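Local coordinates for eukaryotic Translation Initiation Factor 4E (PDB 3HXG), which binds the 7-methylguanosine cap at the 5' end of mRNA and thereby brings capped messages to the translation initiation machinery, at the p1-7-methylguanosine-p3-adenosine-5',5'-triphosphate site. Residues are numbered along the deposited sequence; one frame, centred on the assembly and turned at random.

The p1-7-methylguanosine-p3-adenosine-5',5'-triphosphate site. Residues 21, 23, 29, 61, 65, 74-76, 127, 129, 134, 138, 178. With GTA (p1-7-methylguanosine-p3-adenosine-5',5'-triphosphate), chain B.
Trp29 lays its indole flat against one face of the 7-methylguanine of GTA, the cap analogue. CG stands anti to the backbone N (chi1 -174°), and C5 of the base sits over the ring centre. The planes of the Trp29 indole and the GTA base are 8° apart. Trp75 covers the opposite face of the base with its six-membered ring, whose centroid is 3.8 Å from that of the imidazole ring. This aromatic sandwich is the hallmark of cap recognition by eIF4E, and the positive charge expected on the N7-methylated base should strengthen it.

Trp75 and Glu76 read the edge of the base. The backbone N of Trp75 donates to the carbonyl O6 of GTA at 2.8 Å. Glu76, bent at chi2 (70°), accepts the N1-H of GTA on the syn lone pair of OE1, 3.0 Å from N1, in a nearly straight bond. Its OE2 makes a weaker bond with the exocyclic N2. The carboxylate thus matches guanine. The N7 methyl of GTA, C7, meets CZ2 of Trp138 at 3.9 Å, with the Tyr65 hydroxyl also near.

Basic groups hold the triphosphate. Arg129 grips it side-on: NE donates to O21 of the middle phosphate and NH1 to O12 of the phosphate next to the methylguanosine. Lys134 NZ reaches the same GTA O21 at 2.8 Å, so this oxygen accepts from Arg129 as well as Lys134, both presumably charged. Gln127 NE2 donates to O11, and water 2 joins Gln127 OE1, Lys134 NZ and O11.

Arg178 binds GTA O32 of the third phosphate through NE at 2.9 Å, in its guanidinium plane, while one face of that group lies over N7C of the adenine. On the adenosine side, the ribose 2'-hydroxyl O2B of GTA lies over one face of the Phe23 ring, toward its rim, 3.4 Å from CG. Water 3 links adenine N1C to the backbone N of Trp29.

The site is the cap-binding slot on the concave side of the curved sheet typical of eIF4E. It draws on strands 15-21, 63-68, 121-127 and 134-139, with the two stacking tryptophans and Arg178 supplied by the 3-10 helix 29-32 and loops.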
ATOM      1  N   PHE A  21      -3.563   4.430  11.503  1.00 15.60           N
ATOM      2  CA  PHE A  21      -4.809   5.173  11.635  1.00 16.17           C
ATOM      3  C   PHE A  21      -5.599   4.548  12.785  1.00 16.89           C
ATOM      4  O   PHE A  21      -5.821   3.343  12.796  1.00 15.83           O
ATOM      5  CB  PHE A  21      -5.602   5.145  10.320  1.00 16.25           C
ATOM      6  CG  PHE A  21      -6.979   5.762  10.420  1.00 16.04           C
ATOM      7  CD1 PHE A  21      -7.175   7.107  10.116  1.00 14.42           C
ATOM      8  CD2 PHE A  21      -8.069   4.998  10.826  1.00 16.92           C
ATOM      9  CE1 PHE A  21      -8.435   7.681  10.214  1.00 15.74           C
ATOM     10  CE2 PHE A  21      -9.343   5.559  10.923  1.00 16.47           C
ATOM     11  CZ  PHE A  21      -9.525   6.910  10.624  1.00 16.84           C
ATOM     12  N   PHE A  23      -9.122   5.548  14.967  1.00 19.51           N
ATOM     13  CA  PHE A  23     -10.211   6.480  15.218  1.00 20.93           C
ATOM     14  C   PHE A  23     -10.476   6.657  16.712  1.00 21.32           C
ATOM     15  O   PHE A  23     -10.551   5.678  17.465  1.00 21.82           O
ATOM     16  CB  PHE A  23     -11.506   6.062  14.505  1.00 20.40           C
ATOM     17  CG  PHE A  23     -12.700   6.880  14.907  1.00 20.52           C
ATOM     18  CD1 PHE A  23     -12.901   8.151  14.376  1.00 21.47           C
ATOM     19  CD2 PHE A  23     -13.611   6.393  15.842  1.00 21.05           C
ATOM     20  CE1 PHE A  23     -13.996   8.918  14.754  1.00 20.69           C
ATOM     21  CE2 PHE A  23     -14.714   7.148  16.219  1.00 20.89           C
ATOM     22  CZ  PHE A  23     -14.904   8.414  15.679  1.00 21.88           C
ATOM     23  N   TRP A  29     -10.703  13.018  10.541  1.00 19.38           N
ATOM     24  CA  TRP A  29     -10.085  11.883   9.869  1.00 18.15           C
ATOM     25  C   TRP A  29      -8.556  11.988   9.897  1.00 17.14           C
ATOM     26  O   TRP A  29      -7.877  11.068  10.358  1.00 15.37           O
ATOM     27  CB  TRP A  29     -10.608  11.711   8.426  1.00 16.93           C
ATOM     28  CG  TRP A  29     -10.067  10.438   7.814  1.00 17.08           C
ATOM     29  CD1 TRP A  29     -10.609   9.180   7.911  1.00 15.58           C
ATOM     30  CD2 TRP A  29      -8.854  10.296   7.060  1.00 14.93           C
ATOM     31  NE1 TRP A  29      -9.816   8.268   7.244  1.00 16.19           N
ATOM     32  CE2 TRP A  29      -8.735   8.927   6.712  1.00 14.62           C
ATOM     33  CE3 TRP A  29      -7.866  11.196   6.625  1.00 16.42           C
ATOM     34  CZ2 TRP A  29      -7.653   8.435   5.972  1.00 15.59           C
ATOM     35  CZ3 TRP A  29      -6.793  10.710   5.886  1.00 15.53           C
ATOM     36  CH2 TRP A  29      -6.695   9.340   5.564  1.00 16.86           C
ATOM     37  N   GLY A  61     -10.787  -1.735  11.865  1.00 28.56           N
ATOM     38  CA  GLY A  61     -10.902  -0.283  11.709  1.00 26.89           C
ATOM     39  C   GLY A  61      -9.646   0.514  12.040  1.00 26.22           C
ATOM     40  O   GLY A  61      -9.650   1.747  11.941  1.00 26.12           O
ATOM     41  N   TYR A  65      -0.810   2.560   6.858  1.00 13.97           N
ATOM     42  CA  TYR A  65      -0.464   3.333   5.653  1.00 14.27           C
ATOM     43  C   TYR A  65       1.058   3.395   5.525  1.00 14.53           C
ATOM     44  O   TYR A  65       1.747   3.801   6.472  1.00 14.94           O
ATOM     45  CB  TYR A  65      -1.018   4.771   5.757  1.00 14.03           C
ATOM     46  CG  TYR A  65      -2.529   4.912   5.606  1.00 15.37           C
ATOM     47  CD1 TYR A  65      -3.078   5.435   4.429  1.00 15.60           C
ATOM     48  CD2 TYR A  65      -3.407   4.535   6.637  1.00 14.27           C
ATOM     49  CE1 TYR A  65      -4.452   5.584   4.266  1.00 12.65           C
ATOM     50  CE2 TYR A  65      -4.806   4.681   6.489  1.00 13.31           C
ATOM     51  CZ  TYR A  65      -5.312   5.201   5.293  1.00 15.75           C
ATOM     52  OH  TYR A  65      -6.669   5.339   5.098  1.00 14.00           O
ATOM     53  N   LYS A  74      -2.951  10.891   2.471  1.00 20.86           N
ATOM     54  CA  LYS A  74      -4.278  11.470   2.383  1.00 20.87           C
ATOM     55  C   LYS A  74      -4.545  11.913   0.949  1.00 19.84           C
ATOM     56  O   LYS A  74      -3.611  12.250   0.220  1.00 20.51           O
ATOM     57  CB  LYS A  74      -4.426  12.654   3.363  1.00 20.89           C
ATOM     58  CG  LYS A  74      -3.584  13.884   3.013  1.00 23.27           C
ATOM     59  CD  LYS A  74      -3.774  15.034   4.000  1.00 24.12           C
ATOM     60  CE  LYS A  74      -3.053  16.291   3.504  1.00 31.81           C
ATOM     61  NZ  LYS A  74      -3.524  17.596   4.116  1.00 34.41           N
ATOM     62  N   TRP A  75      -5.814  11.906   0.546  1.00 19.36           N
ATOM     63  CA  TRP A  75      -6.207  12.313  -0.801  1.00 18.94           C
ATOM     64  C   TRP A  75      -5.749  13.729  -1.117  1.00 19.35           C
ATOM     65  O   TRP A  75      -5.527  14.071  -2.278  1.00 18.79           O
ATOM     66  CB  TRP A  75      -7.727  12.293  -0.968  1.00 17.98           C
ATOM     67  CG  TRP A  75      -8.396  10.957  -0.842  1.00 18.33           C
ATOM     68  CD1 TRP A  75      -7.940   9.741  -1.294  1.00 15.92           C
ATOM     69  CD2 TRP A  75      -9.676  10.715  -0.257  1.00 16.47           C
ATOM     70  NE1 TRP A  75      -8.852   8.753  -0.991  1.00 15.99           N
ATOM     71  CE2 TRP A  75      -9.931   9.328  -0.364  1.00 16.50           C
ATOM     72  CE3 TRP A  75     -10.633  11.539   0.356  1.00 15.49           C
ATOM     73  CZ2 TRP A  75     -11.105   8.744   0.127  1.00 17.05           C
ATOM     74  CZ3 TRP A  75     -11.798  10.960   0.840  1.00 16.84           C
ATOM     75  CH2 TRP A  75     -12.022   9.574   0.728  1.00 17.38           C
ATOM     76  N   GLU A  76      -5.642  14.556  -0.083  1.00 19.86           N
ATOM     77  CA  GLU A  76      -5.377  15.985  -0.269  1.00 20.75           C
ATOM     78  C   GLU A  76      -3.941  16.290  -0.741  1.00 20.92           C
ATOM     79  O   GLU A  76      -3.686  17.359  -1.331  1.00 22.16           O
ATOM     80  CB  GLU A  76      -5.734  16.759   1.010  1.00 21.33           C
ATOM     81  CG  GLU A  76      -7.240  16.821   1.319  1.00 20.57           C
ATOM     82  CD  GLU A  76      -7.866  15.486   1.759  1.00 24.24           C
ATOM     83  OE1 GLU A  76      -7.175  14.629   2.347  1.00 19.67           O
ATOM     84  OE2 GLU A  76      -9.081  15.298   1.514  1.00 26.88           O
ATOM     85  N   GLN A 127      -6.437  -2.253   5.462  1.00 15.97           N
ATOM     86  CA  GLN A 127      -7.655  -1.897   6.196  1.00 16.74           C
ATOM     87  C   GLN A 127      -8.412  -3.157   6.642  1.00 16.85           C
ATOM     88  O   GLN A 127      -9.115  -3.775   5.840  1.00 16.71           O
ATOM     89  CB  GLN A 127      -8.557  -1.000   5.344  1.00 16.92           C
ATOM     90  CG  GLN A 127      -7.912   0.334   4.953  1.00 16.90           C
ATOM     91  CD  GLN A 127      -8.778   1.157   4.026  1.00 18.16           C
ATOM     92  OE1 GLN A 127      -9.078   0.737   2.903  1.00 15.16           O
ATOM     93  NE2 GLN A 127      -9.175   2.352   4.484  1.00 17.76           N
ATOM     94  N   ARG A 129     -11.323  -5.178   8.177  1.00 19.94           N
ATOM     95  CA  ARG A 129     -12.753  -4.925   8.327  1.00 21.01           C
ATOM     96  C   ARG A 129     -13.484  -6.232   8.564  1.00 21.98           C
ATOM     97  O   ARG A 129     -13.201  -7.233   7.905  1.00 21.29           O
ATOM     98  CB  ARG A 129     -13.329  -4.275   7.065  1.00 20.90           C
ATOM     99  CG  ARG A 129     -12.736  -2.938   6.663  1.00 20.77           C
ATOM    100  CD  ARG A 129     -13.090  -1.836   7.650  1.00 21.09           C
ATOM    101  NE  ARG A 129     -12.574  -0.552   7.193  1.00 19.30           N
ATOM    102  CZ  ARG A 129     -11.378  -0.061   7.500  1.00 20.08           C
ATOM    103  NH1 ARG A 129     -11.013   1.120   7.011  1.00 14.19           N
ATOM    104  NH2 ARG A 129     -10.544  -0.743   8.284  1.00 17.69           N
ATOM    105  N   LYS A 134      -9.337  -4.936   3.276  1.00 17.04           N
ATOM    106  CA  LYS A 134      -8.914  -4.340   2.011  1.00 15.94           C
ATOM    107  C   LYS A 134      -7.429  -4.004   2.030  1.00 15.79           C
ATOM    108  O   LYS A 134      -6.903  -3.537   3.044  1.00 14.70           O
ATOM    109  CB  LYS A 134      -9.717  -3.067   1.710  1.00 15.70           C
ATOM    110  CG  LYS A 134     -11.225  -3.276   1.496  1.00 16.49           C
ATOM    111  CD  LYS A 134     -11.990  -1.950   1.440  1.00 15.25           C
ATOM    112  CE  LYS A 134     -12.294  -1.429   2.852  1.00 13.40           C
ATOM    113  NZ  LYS A 134     -13.158  -0.208   2.793  1.00 15.40           N
ATOM    114  N   TRP A 138      -1.884   3.078  -3.749  1.00 12.94           N
ATOM    115  CA  TRP A 138      -2.236   4.395  -4.248  1.00 13.35           C
ATOM    116  C   TRP A 138      -1.213   4.815  -5.278  1.00 14.25           C
ATOM    117  O   TRP A 138      -0.001   4.682  -5.053  1.00 14.27           O
ATOM    118  CB  TRP A 138      -2.223   5.413  -3.111  1.00 13.41           C
ATOM    119  CG  TRP A 138      -3.388   5.336  -2.172  1.00 13.82           C
ATOM    120  CD1 TRP A 138      -4.092   4.218  -1.810  1.00 14.46           C
ATOM    121  CD2 TRP A 138      -3.944   6.420  -1.425  1.00 13.19           C
ATOM    122  NE1 TRP A 138      -5.067   4.547  -0.899  1.00 14.74           N
ATOM    123  CE2 TRP A 138      -5.002   5.897  -0.651  1.00 13.41           C
ATOM    124  CE3 TRP A 138      -3.653   7.789  -1.339  1.00 12.88           C
ATOM    125  CZ2 TRP A 138      -5.776   6.697   0.197  1.00 14.52           C
ATOM    126  CZ3 TRP A 138      -4.422   8.585  -0.489  1.00 14.21           C
ATOM    127  CH2 TRP A 138      -5.468   8.038   0.262  1.00 14.74           C
ATOM    128  N   ARG A 178     -20.007   5.240   2.674  1.00 31.18           N
ATOM    129  CA  ARG A 178     -19.709   4.166   3.619  1.00 30.62           C
ATOM    130  C   ARG A 178     -20.899   3.217   3.692  1.00 31.44           C
ATOM    131  O   ARG A 178     -22.055   3.659   3.728  1.00 31.41           O
ATOM    132  CB  ARG A 178     -19.396   4.734   5.007  1.00 30.22           C
ATOM    133  CG  ARG A 178     -18.072   5.507   5.111  1.00 26.18           C
ATOM    134  CD  ARG A 178     -18.064   6.416   6.343  1.00 23.84           C
ATOM    135  NE  ARG A 178     -18.082   5.666   7.602  1.00 22.50           N
ATOM    136  CZ  ARG A 178     -18.536   6.140   8.764  1.00 23.92           C
ATOM    137  NH1 ARG A 178     -19.031   7.369   8.845  1.00 21.61           N
ATOM    138  NH2 ARG A 178     -18.509   5.373   9.851  1.00 23.23           N
TER
HETATM  139  N2  GTA B   1     -10.266  14.001   4.008  1.00 15.74           N
HETATM  140  O6  GTA B   1      -7.580  10.701   2.359  1.00 15.43           O
HETATM  141  C6  GTA B   1      -8.627  10.998   2.983  1.00 15.69           C
HETATM  142  C5  GTA B   1      -9.531  10.057   3.471  1.00 14.49           C
HETATM  143  N7  GTA B   1      -9.525   8.718   3.420  1.00 17.00           N
HETATM  144  C7  GTA B   1      -8.511   7.818   2.807  1.00 15.52           C
HETATM  145  C8  GTA B   1     -10.652   8.298   4.041  1.00 14.52           C
HETATM  146  N9  GTA B   1     -11.349   9.367   4.474  1.00 16.53           N
HETATM  147  C4  GTA B   1     -10.673  10.462   4.131  1.00 15.58           C
HETATM  148  N3  GTA B   1     -10.905  11.781   4.300  1.00 16.84           N
HETATM  149  C2  GTA B   1     -10.021  12.687   3.825  1.00 16.10           C
HETATM  150  N1  GTA B   1      -8.913  12.298   3.180  1.00 16.71           N
HETATM  151  O3A GTA B   1     -15.600   7.999   3.599  1.00 17.33           O
HETATM  152  C1A GTA B   1     -12.647   9.366   5.201  1.00 15.63           C
HETATM  153  C2A GTA B   1     -13.789   9.507   4.204  1.00 17.94           C
HETATM  154  C3A GTA B   1     -14.249   8.085   4.024  1.00 15.30           C
HETATM  155  C4A GTA B   1     -14.065   7.538   5.421  1.00 16.85           C
HETATM  156  C5A GTA B   1     -13.956   6.034   5.451  1.00 15.68           C
HETATM  157  O4A GTA B   1     -12.846   8.121   5.871  1.00 15.04           O
HETATM  158  O2A GTA B   1     -14.839  10.334   4.752  1.00 17.59           O
HETATM  159  P1  GTA B   1     -12.453   4.129   4.554  1.00 16.82           P
HETATM  160  O11 GTA B   1     -11.494   3.982   3.390  1.00 19.71           O
HETATM  161  O12 GTA B   1     -12.000   3.834   5.954  1.00 16.34           O
HETATM  162  O13 GTA B   1     -13.802   3.366   4.156  1.00 19.53           O
HETATM  163  O15 GTA B   1     -12.947   5.649   4.532  1.00 18.24           O
HETATM  164  P2  GTA B   1     -14.577   2.254   5.011  1.00 21.56           P
HETATM  165  O22 GTA B   1     -15.914   2.091   4.317  1.00 21.62           O
HETATM  166  O21 GTA B   1     -13.645   1.069   5.186  1.00 20.15           O
HETATM  167  O23 GTA B   1     -14.873   3.009   6.399  1.00 21.54           O
HETATM  168  P3  GTA B   1     -15.602   2.365   7.685  1.00 19.78           P
HETATM  169  O32 GTA B   1     -16.962   3.006   7.770  1.00 20.36           O
HETATM  170  O31 GTA B   1     -15.493   0.869   7.771  1.00 19.84           O
HETATM  171  O33 GTA B   1     -14.677   2.960   8.870  1.00 19.44           O
HETATM  172  C5B GTA B   1     -13.319   2.550   9.065  1.00 18.14           C
HETATM  173  C4B GTA B   1     -12.677   3.329  10.215  1.00 17.60           C
HETATM  174  O4B GTA B   1     -12.593   4.713   9.876  1.00 15.34           O
HETATM  175  C3B GTA B   1     -13.470   3.283  11.513  1.00 18.56           C
HETATM  176  O3B GTA B   1     -12.515   3.351  12.581  1.00 21.07           O
HETATM  177  C2B GTA B   1     -14.317   4.546  11.504  1.00 17.97           C
HETATM  178  O2B GTA B   1     -14.603   5.017  12.829  1.00 19.70           O
HETATM  179  C1B GTA B   1     -13.399   5.501  10.765  1.00 18.17           C
HETATM  180  N9C GTA B   1     -14.073   6.520   9.934  1.00 17.82           N
HETATM  181  C8C GTA B   1     -14.957   6.295   8.942  1.00 18.26           C
HETATM  182  N7C GTA B   1     -15.347   7.456   8.380  1.00 18.13           N
HETATM  183  C5C GTA B   1     -14.668   8.441   9.001  1.00 17.77           C
HETATM  184  C6C GTA B   1     -14.594   9.908   8.893  1.00 17.19           C
HETATM  185  N6C GTA B   1     -15.349  10.567   7.979  1.00 19.04           N
HETATM  186  N1C GTA B   1     -13.763  10.555   9.745  1.00 19.21           N
HETATM  187  C2C GTA B   1     -13.016   9.911  10.671  1.00 17.00           C
HETATM  188  N3C GTA B   1     -13.034   8.580  10.820  1.00 16.91           N
HETATM  189  C4C GTA B   1     -13.831   7.816  10.029  1.00 16.51           C
HETATM  190  O   HOH W   1     -10.754   5.482   7.610  1.00 10.59           O
HETATM  191  O   HOH W   2     -11.242   1.741   1.875  1.00 16.79           O
HETATM  192  O   HOH W   3     -13.635  13.363  10.101  1.00 19.47           O